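Local coordinates for Serine/threonine-protein kinase/endoribonuclease IRE1 (Saccharomyces cerevisiae, PDB 2BE1), which senses unfolded proteins in the endoplasmic reticulum lumen through its N-terminal domain and, once auto-activated, splices HAC1 precursor mRNA to switch on the unfolded protein response, at the interface of chains A and B. Numbering follows the deposited sequence. Chains: chain A/B, Serine/threonine-protein kinase/endoribonuclease IRE1.

Contact 1: the interface of chains A and B. Residues chain A 125, 135, 137-138, 142; chain B 114, 180, 182.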
ATOM      1  N   THR A 125      13.256 -10.867  12.756  1.00 35.94           N
ATOM      2  CA  THR A 125      13.639 -11.067  14.160  1.00 37.59           C
ATOM      3  C   THR A 125      15.144 -11.312  14.197  1.00 38.28           C
ATOM      4  O   THR A 125      15.679 -12.138  13.451  1.00 38.22           O
ATOM      5  CB  THR A 125      12.924 -12.226  14.839  1.00 37.50           C
ATOM      6  OG1 THR A 125      13.255 -13.425  14.141  1.00 39.55           O
ATOM      7  CG2 THR A 125      11.424 -12.035  14.802  1.00 38.44           C
ATOM      8  N   SER A 135      15.044 -14.843  11.807  1.00 47.60           N
ATOM      9  CA  SER A 135      14.022 -15.145  10.800  1.00 48.22           C
ATOM     10  C   SER A 135      13.493 -13.864  10.143  1.00 49.12           C
ATOM     11  O   SER A 135      13.321 -12.819  10.806  1.00 49.17           O
ATOM     12  CB  SER A 135      12.847 -15.912  11.427  1.00 48.00           C
ATOM     13  OG  SER A 135      11.978 -15.035  12.170  1.00 47.77           O
ATOM     14  N   PHE A 137      10.483 -12.230   7.611  1.00 55.58           N
ATOM     15  CA  PHE A 137       9.146 -12.477   7.096  1.00 58.08           C
ATOM     16  C   PHE A 137       8.629 -11.474   6.138  1.00 59.74           C
ATOM     17  O   PHE A 137       9.070 -10.353   6.109  1.00 59.97           O
ATOM     18  CB  PHE A 137       8.189 -12.687   8.243  1.00 58.53           C
ATOM     19  CG  PHE A 137       8.319 -14.046   8.830  1.00 60.56           C
ATOM     20  CD1 PHE A 137       8.848 -14.225  10.106  1.00 61.57           C
ATOM     21  CD2 PHE A 137       7.989 -15.188   8.053  1.00 62.14           C
ATOM     22  CE1 PHE A 137       8.999 -15.543  10.622  1.00 63.41           C
ATOM     23  CE2 PHE A 137       8.131 -16.505   8.553  1.00 61.95           C
ATOM     24  CZ  PHE A 137       8.629 -16.689   9.848  1.00 61.98           C
ATOM     25  N   GLY A 138       7.691 -11.909   5.328  1.00 62.41           N
ATOM     26  CA  GLY A 138       6.990 -11.026   4.415  1.00 66.10           C
ATOM     27  C   GLY A 138       7.665 -11.060   3.075  1.00 68.81           C
ATOM     28  O   GLY A 138       8.834 -11.496   3.047  1.00 68.74           O
ATOM     29  N   LYS A 142      10.873 -15.802   3.684  1.00 83.04           N
ATOM     30  CA  LYS A 142      10.246 -16.298   4.927  1.00 82.86           C
ATOM     31  C   LYS A 142      10.923 -17.460   5.669  1.00 83.07           C
ATOM     32  O   LYS A 142      10.540 -18.608   5.454  1.00 83.07           O
ATOM     33  CB  LYS A 142       8.760 -16.573   4.695  1.00 82.47           C
ATOM     34  CG  LYS A 142       8.006 -15.336   4.205  1.00 81.06           C
ATOM     35  CD  LYS A 142       8.198 -15.066   2.704  1.00 78.36           C
ATOM     36  CE  LYS A 142       6.903 -14.512   2.102  1.00 77.25           C
ATOM     37  NZ  LYS A 142       7.055 -14.024   0.699  1.00 76.19           N
TER
ATOM     38  N   VAL B 114       2.566 -13.428  12.457  1.00 53.35           N
ATOM     39  CA  VAL B 114       3.189 -12.240  11.847  1.00 49.65           C
ATOM     40  C   VAL B 114       2.589 -11.905  10.452  1.00 47.16           C
ATOM     41  O   VAL B 114       2.737 -12.629   9.455  1.00 46.48           O
ATOM     42  CB  VAL B 114       4.775 -12.271  11.869  1.00 49.62           C
ATOM     43  CG1 VAL B 114       5.347 -13.352  11.004  1.00 49.71           C
ATOM     44  CG2 VAL B 114       5.343 -10.967  11.406  1.00 50.02           C
ATOM     45  N   HIS B 180       1.888 -15.411   8.829  1.00 56.97           N
ATOM     46  CA  HIS B 180       2.951 -16.396   9.130  1.00 61.71           C
ATOM     47  C   HIS B 180       2.947 -16.857  10.559  1.00 63.26           C
ATOM     48  O   HIS B 180       3.578 -16.305  11.422  1.00 63.09           O
ATOM     49  CB  HIS B 180       4.353 -15.926   8.659  1.00 62.44           C
ATOM     50  CG  HIS B 180       4.455 -15.723   7.163  1.00 68.56           C
ATOM     51  ND1 HIS B 180       3.750 -16.494   6.242  1.00 73.66           N
ATOM     52  CD2 HIS B 180       5.165 -14.831   6.427  1.00 71.23           C
ATOM     53  CE1 HIS B 180       4.023 -16.086   5.012  1.00 74.38           C
ATOM     54  NE2 HIS B 180       4.883 -15.081   5.097  1.00 74.80           N
ATOM     55  N   TYR B 182       3.623 -19.482  13.603  1.00 73.40           N
ATOM     56  CA  TYR B 182       4.804 -20.305  13.884  1.00 75.50           C
ATOM     57  C   TYR B 182       4.534 -21.734  14.239  1.00 75.20           C
ATOM     58  O   TYR B 182       5.409 -22.587  14.091  1.00 75.34           O
ATOM     59  CB  TYR B 182       5.649 -19.707  14.984  1.00 77.59           C
ATOM     60  CG  TYR B 182       6.420 -18.496  14.518  1.00 81.31           C
ATOM     61  CD1 TYR B 182       5.775 -17.252  14.390  1.00 83.11           C
ATOM     62  CD2 TYR B 182       7.789 -18.585  14.202  1.00 82.96           C
ATOM     63  CE1 TYR B 182       6.455 -16.131  13.982  1.00 83.56           C
ATOM     64  CE2 TYR B 182       8.495 -17.460  13.787  1.00 83.91           C
ATOM     65  CZ  TYR B 182       7.816 -16.223  13.683  1.00 83.72           C
ATOM     66  OH  TYR B 182       8.482 -15.058  13.285  1.00 84.61           O
TER

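Contact 2: the interface of chains A and B. Residues chain A 121-123, 137-139, 171-172, 198; chain B 91-94, 114-118.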
ATOM      1  N   THR A 121       5.440  -4.541   3.100  1.00 31.21           N
ATOM      2  CA  THR A 121       5.766  -4.653   4.489  1.00 30.29           C
ATOM      3  C   THR A 121       6.684  -5.894   4.685  1.00 30.11           C
ATOM      4  O   THR A 121       6.542  -6.897   3.932  1.00 30.00           O
ATOM      5  CB  THR A 121       4.401  -4.676   5.228  1.00 30.21           C
ATOM      6  OG1 THR A 121       4.142  -3.369   5.771  1.00 29.27           O
ATOM      7  CG2 THR A 121       4.357  -5.746   6.291  1.00 29.50           C
ATOM      8  N   ILE A 122       7.630  -5.785   5.637  1.00 29.64           N
ATOM      9  CA  ILE A 122       8.503  -6.887   6.111  1.00 29.79           C
ATOM     10  C   ILE A 122       8.746  -6.932   7.659  1.00 30.58           C
ATOM     11  O   ILE A 122       8.781  -5.908   8.330  1.00 30.94           O
ATOM     12  CB  ILE A 122       9.863  -6.841   5.428  1.00 29.42           C
ATOM     13  CG1 ILE A 122       9.831  -7.533   4.094  1.00 30.08           C
ATOM     14  CG2 ILE A 122      10.874  -7.636   6.189  1.00 29.63           C
ATOM     15  CD1 ILE A 122      11.274  -7.848   3.572  1.00 33.95           C
ATOM     16  N   MET A 123       8.964  -8.115   8.225  1.00 31.37           N
ATOM     17  CA  MET A 123       9.369  -8.203   9.620  1.00 32.13           C
ATOM     18  C   MET A 123      10.598  -9.093   9.769  1.00 32.47           C
ATOM     19  O   MET A 123      10.680 -10.139   9.145  1.00 32.77           O
ATOM     20  CB  MET A 123       8.237  -8.782  10.444  1.00 32.51           C
ATOM     21  CG  MET A 123       8.264  -8.364  11.885  1.00 33.35           C
ATOM     22  SD  MET A 123       6.859  -7.286  12.223  1.00 36.79           S
ATOM     23  CE  MET A 123       7.451  -6.429  13.640  1.00 35.38           C
ATOM     24  N   PHE A 137      10.483 -12.230   7.611  1.00 55.58           N
ATOM     25  CA  PHE A 137       9.146 -12.477   7.096  1.00 58.08           C
ATOM     26  C   PHE A 137       8.629 -11.474   6.138  1.00 59.74           C
ATOM     27  O   PHE A 137       9.070 -10.353   6.109  1.00 59.97           O
ATOM     28  CB  PHE A 137       8.189 -12.687   8.243  1.00 58.53           C
ATOM     29  CG  PHE A 137       8.319 -14.046   8.830  1.00 60.56           C
ATOM     30  CD1 PHE A 137       8.848 -14.225  10.106  1.00 61.57           C
ATOM     31  CD2 PHE A 137       7.989 -15.188   8.053  1.00 62.14           C
ATOM     32  CE1 PHE A 137       8.999 -15.543  10.622  1.00 63.41           C
ATOM     33  CE2 PHE A 137       8.131 -16.505   8.553  1.00 61.95           C
ATOM     34  CZ  PHE A 137       8.629 -16.689   9.848  1.00 61.98           C
ATOM     35  N   GLY A 138       7.691 -11.909   5.328  1.00 62.41           N
ATOM     36  CA  GLY A 138       6.990 -11.026   4.415  1.00 66.10           C
ATOM     37  C   GLY A 138       7.665 -11.060   3.075  1.00 68.81           C
ATOM     38  O   GLY A 138       8.834 -11.496   3.047  1.00 68.74           O
ATOM     39  N   PRO A 139       6.928 -10.661   1.974  1.00 70.86           N
ATOM     40  CA  PRO A 139       7.387 -10.444   0.601  1.00 72.39           C
ATOM     41  C   PRO A 139       8.878 -10.163   0.470  1.00 74.57           C
ATOM     42  O   PRO A 139       9.264  -9.361  -0.378  1.00 74.79           O
ATOM     43  CB  PRO A 139       6.579  -9.225   0.204  1.00 71.95           C
ATOM     44  CG  PRO A 139       5.223  -9.515   0.846  1.00 71.39           C
ATOM     45  CD  PRO A 139       5.461 -10.426   2.029  1.00 70.89           C
ATOM     46  N   GLY A 171      10.018  -4.204  12.279  1.00 33.78           N
ATOM     47  CA  GLY A 171       9.421  -4.071  10.954  1.00 31.53           C
ATOM     48  C   GLY A 171      10.115  -3.034  10.065  1.00 30.66           C
ATOM     49  O   GLY A 171      10.972  -2.235  10.505  1.00 29.81           O
ATOM     50  N   LYS A 172       9.722  -3.034   8.796  1.00 29.67           N
ATOM     51  CA  LYS A 172      10.321  -2.170   7.802  1.00 28.84           C
ATOM     52  C   LYS A 172       9.393  -2.104   6.618  1.00 27.97           C
ATOM     53  O   LYS A 172       9.195  -3.107   5.959  1.00 29.60           O
ATOM     54  CB  LYS A 172      11.620  -2.782   7.328  1.00 29.18           C
ATOM     55  CG  LYS A 172      12.516  -1.787   6.658  1.00 31.01           C
ATOM     56  CD  LYS A 172      13.085  -2.380   5.377  1.00 32.61           C
ATOM     57  CE  LYS A 172      14.208  -1.514   4.858  1.00 32.83           C
ATOM     58  NZ  LYS A 172      15.234  -1.414   5.897  1.00 33.34           N
ATOM     59  N   VAL A 198       3.610  -2.456  14.379  1.00 36.10           N
ATOM     60  CA  VAL A 198       2.467  -1.575  14.452  1.00 36.87           C
ATOM     61  C   VAL A 198       1.570  -1.841  15.665  1.00 37.34           C
ATOM     62  O   VAL A 198       0.706  -1.054  15.966  1.00 37.32           O
ATOM     63  CB  VAL A 198       1.701  -1.566  13.132  1.00 36.80           C
ATOM     64  CG1 VAL A 198       1.801  -2.912  12.483  1.00 38.09           C
ATOM     65  CG2 VAL A 198       0.226  -1.132  13.310  1.00 36.89           C
TER
ATOM     66  N   THR B  91      -2.011  -2.270   8.014  1.00 34.78           N
ATOM     67  CA  THR B  91      -1.553  -2.206   9.372  1.00 34.29           C
ATOM     68  C   THR B  91      -0.476  -3.274   9.619  1.00 34.52           C
ATOM     69  O   THR B  91      -0.405  -3.865  10.727  1.00 34.90           O
ATOM     70  CB  THR B  91      -2.746  -2.198  10.410  1.00 34.13           C
ATOM     71  OG1 THR B  91      -3.010  -3.519  10.885  1.00 34.35           O
ATOM     72  CG2 THR B  91      -4.026  -1.656   9.798  1.00 32.21           C
ATOM     73  N   SER B  92       0.360  -3.518   8.598  1.00 34.13           N
ATOM     74  CA  SER B  92       1.539  -4.364   8.765  1.00 34.09           C
ATOM     75  C   SER B  92       2.699  -3.478   9.020  1.00 35.35           C
ATOM     76  O   SER B  92       2.582  -2.286   8.930  1.00 35.58           O
ATOM     77  CB  SER B  92       1.868  -5.050   7.495  1.00 33.22           C
ATOM     78  OG  SER B  92       0.750  -5.058   6.707  1.00 31.95           O
ATOM     79  N   PRO B  93       3.838  -4.055   9.358  1.00 36.86           N
ATOM     80  CA  PRO B  93       3.880  -5.441   9.747  1.00 38.71           C
ATOM     81  C   PRO B  93       3.416  -5.587  11.190  1.00 40.56           C
ATOM     82  O   PRO B  93       3.868  -4.837  12.078  1.00 41.09           O
ATOM     83  CB  PRO B  93       5.363  -5.813   9.601  1.00 38.55           C
ATOM     84  CG  PRO B  93       6.106  -4.515   9.523  1.00 37.85           C
ATOM     85  CD  PRO B  93       5.156  -3.398   9.383  1.00 36.75           C
ATOM     86  N   LEU B  94       2.525  -6.537  11.428  1.00 42.59           N
ATOM     87  CA  LEU B  94       2.091  -6.802  12.785  1.00 44.55           C
ATOM     88  C   LEU B  94       2.571  -8.151  13.277  1.00 46.26           C
ATOM     89  O   LEU B  94       2.413  -9.151  12.589  1.00 46.55           O
ATOM     90  CB  LEU B  94       0.594  -6.731  12.839  1.00 44.42           C
ATOM     91  CG  LEU B  94      -0.116  -6.950  14.151  1.00 44.08           C
ATOM     92  CD1 LEU B  94       0.502  -6.219  15.339  1.00 43.05           C
ATOM     93  CD2 LEU B  94      -1.469  -6.403  13.800  1.00 44.04           C
ATOM     94  N   VAL B 114       2.566 -13.428  12.457  1.00 53.35           N
ATOM     95  CA  VAL B 114       3.189 -12.240  11.847  1.00 49.65           C
ATOM     96  C   VAL B 114       2.589 -11.905  10.452  1.00 47.16           C
ATOM     97  O   VAL B 114       2.737 -12.629   9.455  1.00 46.48           O
ATOM     98  CB  VAL B 114       4.775 -12.271  11.869  1.00 49.62           C
ATOM     99  CG1 VAL B 114       5.347 -13.352  11.004  1.00 49.71           C
ATOM    100  CG2 VAL B 114       5.343 -10.967  11.406  1.00 50.02           C
ATOM    101  N   TYR B 115       1.925 -10.764  10.417  1.00 44.29           N
ATOM    102  CA  TYR B 115       1.242 -10.275   9.244  1.00 41.90           C
ATOM    103  C   TYR B 115       2.035  -9.282   8.406  1.00 40.15           C
ATOM    104  O   TYR B 115       2.108  -8.091   8.751  1.00 39.73           O
ATOM    105  CB  TYR B 115       0.055  -9.500   9.720  1.00 42.21           C
ATOM    106  CG  TYR B 115      -0.915 -10.293  10.511  1.00 43.08           C
ATOM    107  CD1 TYR B 115      -0.577 -10.777  11.748  1.00 43.95           C
ATOM    108  CD2 TYR B 115      -2.223 -10.539  10.019  1.00 44.17           C
ATOM    109  CE1 TYR B 115      -1.507 -11.506  12.485  1.00 45.38           C
ATOM    110  CE2 TYR B 115      -3.164 -11.246  10.745  1.00 43.17           C
ATOM    111  CZ  TYR B 115      -2.803 -11.724  11.980  1.00 44.33           C
ATOM    112  OH  TYR B 115      -3.724 -12.441  12.710  1.00 45.35           O
ATOM    113  N   THR B 116       2.569  -9.756   7.285  1.00 37.95           N
ATOM    114  CA  THR B 116       3.307  -8.914   6.365  1.00 35.83           C
ATOM    115  C   THR B 116       2.526  -8.709   5.095  1.00 35.49           C
ATOM    116  O   THR B 116       2.109  -9.648   4.417  1.00 35.11           O
ATOM    117  CB  THR B 116       4.582  -9.560   5.951  1.00 35.22           C
ATOM    118  OG1 THR B 116       4.263 -10.733   5.183  1.00 35.06           O
ATOM    119  CG2 THR B 116       5.359  -9.985   7.164  1.00 35.06           C
ATOM    120  N   GLY B 117       2.400  -7.448   4.733  1.00 35.89           N
ATOM    121  CA  GLY B 117       1.560  -7.036   3.599  1.00 35.17           C
ATOM    122  C   GLY B 117       2.326  -6.598   2.376  1.00 34.18           C
ATOM    123  O   GLY B 117       3.555  -6.827   2.289  1.00 34.83           O
ATOM    124  N   SER B 118       1.585  -5.979   1.448  1.00 32.58           N
ATOM    125  CA  SER B 118       2.068  -5.627   0.119  1.00 31.67           C
ATOM    126  C   SER B 118       0.865  -5.195  -0.666  1.00 32.09           C
ATOM    127  O   SER B 118      -0.138  -5.906  -0.746  1.00 32.54           O
ATOM    128  CB  SER B 118       2.771  -6.820  -0.548  1.00 31.26           C
ATOM    129  OG  SER B 118       2.487  -6.999  -1.918  1.00 31.78           O
TER

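Contact 1: the interface of chains A and B
Chi1 of -77° sets CG of A:Phe137 beside its backbone N and anti to the carbonyl carbon, carrying the ring from the end of strand 133-137 across to chain B. B:Tyr182 has a similar chi1, -74°, and the two aromatic side chains reach toward each other tip to tip. They belong to the lumenal domain of Ire1, and the patch is part of a two-fold interface between copies of a protein that homodimerises when unfolded proteins accumulate. The rings meet edge to face, their planes 81° apart and their centroids 5.3 Å apart. The CE1 corner of A:Phe137 turns toward the phenol end of B:Tyr182, at 3.4 Å from CZ of the tyrosine.

Two further groups of chain B approach A:Phe137 from one side of its ring. Methyl CG1 of B:Val114, in the crowded position between its own N and carbonyl carbon, lies over the face near the root of the ring, 3.7 Å from CD1 of A:Phe137. The imidazole of B:His180 crosses obliquely, bringing its CD2 to 3.3 Å from CD2 of the phenylalanine. The bent aliphatic chain of A:Lys142 crosses obliquely at the CD2/NE2 edge of the imidazole, its CG 3.6 Å from CD2 of B:His180. The lysine amine NZ stays 5.0 Å from NE2 of B:His180; if the histidine were charged, the two would repel mildly. No polar pair bridges the chains, and contact is by apolar and aromatic surfaces. Behind the aromatic pair, the hydroxyls OG1 of A:Thr125 and OG of A:Ser135 share a hydrogen bond of 2.8 Å, joining neighbouring strands within chain A.

Contact 2: the interface of chains A and B
The main chain of strand 118-127 in chain A runs up to the end of strand 112-116 in chain B, where the amide N of A:Thr121 donates a nearly straight hydrogen bond (3.1 Å, 163° at the hydrogen) to the carbonyl O of B:Gly117. The donor stands above the carbonyl plane instead of along a lone pair. A weaker main-chain bond, 3.3 Å from N of A:Val198 to O of B:Pro93, ties a loop of chain A to the opposing loop.

B:Pro93, which follows a cis peptide bond, turns its ring toward chain A. Its CB packs against the thioether, 3.4 Å from SD of A:Met123, while its CG lies 3.6 Å from CA of A:Gly171 on the neighbouring strand 167-176. A:Met123 holds CG anti to the backbone N (chi1 -154°) and bends at chi2, so the side chain crosses the proline obliquely with its sulfur over CB. Nearer its root, CB of A:Met123 meets methyl CG2 of B:Val114 at 3.8 Å; the valine's other methyl is the one turned to A:Phe137.

The branch CG2 of A:Thr121 points into chain B between B:Ser92, B:Pro93 and B:Thr116, and comes to 3.5 Å from CB of the proline. Methyl CG1 of A:Val198 packs against the loop just before strand 94-97, beside the carbonyl O atoms of B:Thr91 and B:Pro93, the second of which also accepts the weak main-chain bond. Opposite, B:Thr116 has OG1 in the crowded position between N and carbonyl carbon (chi1 66°) and CG2 beside its N. This turns both branches toward the turn after strand 133-137, where CG2 of B:Thr116 sits 3.4 Å from CA of A:Gly138.

Contact 1 and contact 2 are adjoining patches of one two-fold interface, their C-alpha centres about 8 Å apart. They share A:Phe137, A:Gly138 and B:Val114, so the end of strand 133-137 in one chain and strand 112-116 in the other run through both. Contact 1 adds an aromatic and apolar margin, whereas contact 2 supplies the main-chain bonding between strands and loops. Because the chains are identical, each patch recurs with the chains exchanged. Such contact between two lumenal domains fits the homodimer and may support a peptide-binding groove spanning it.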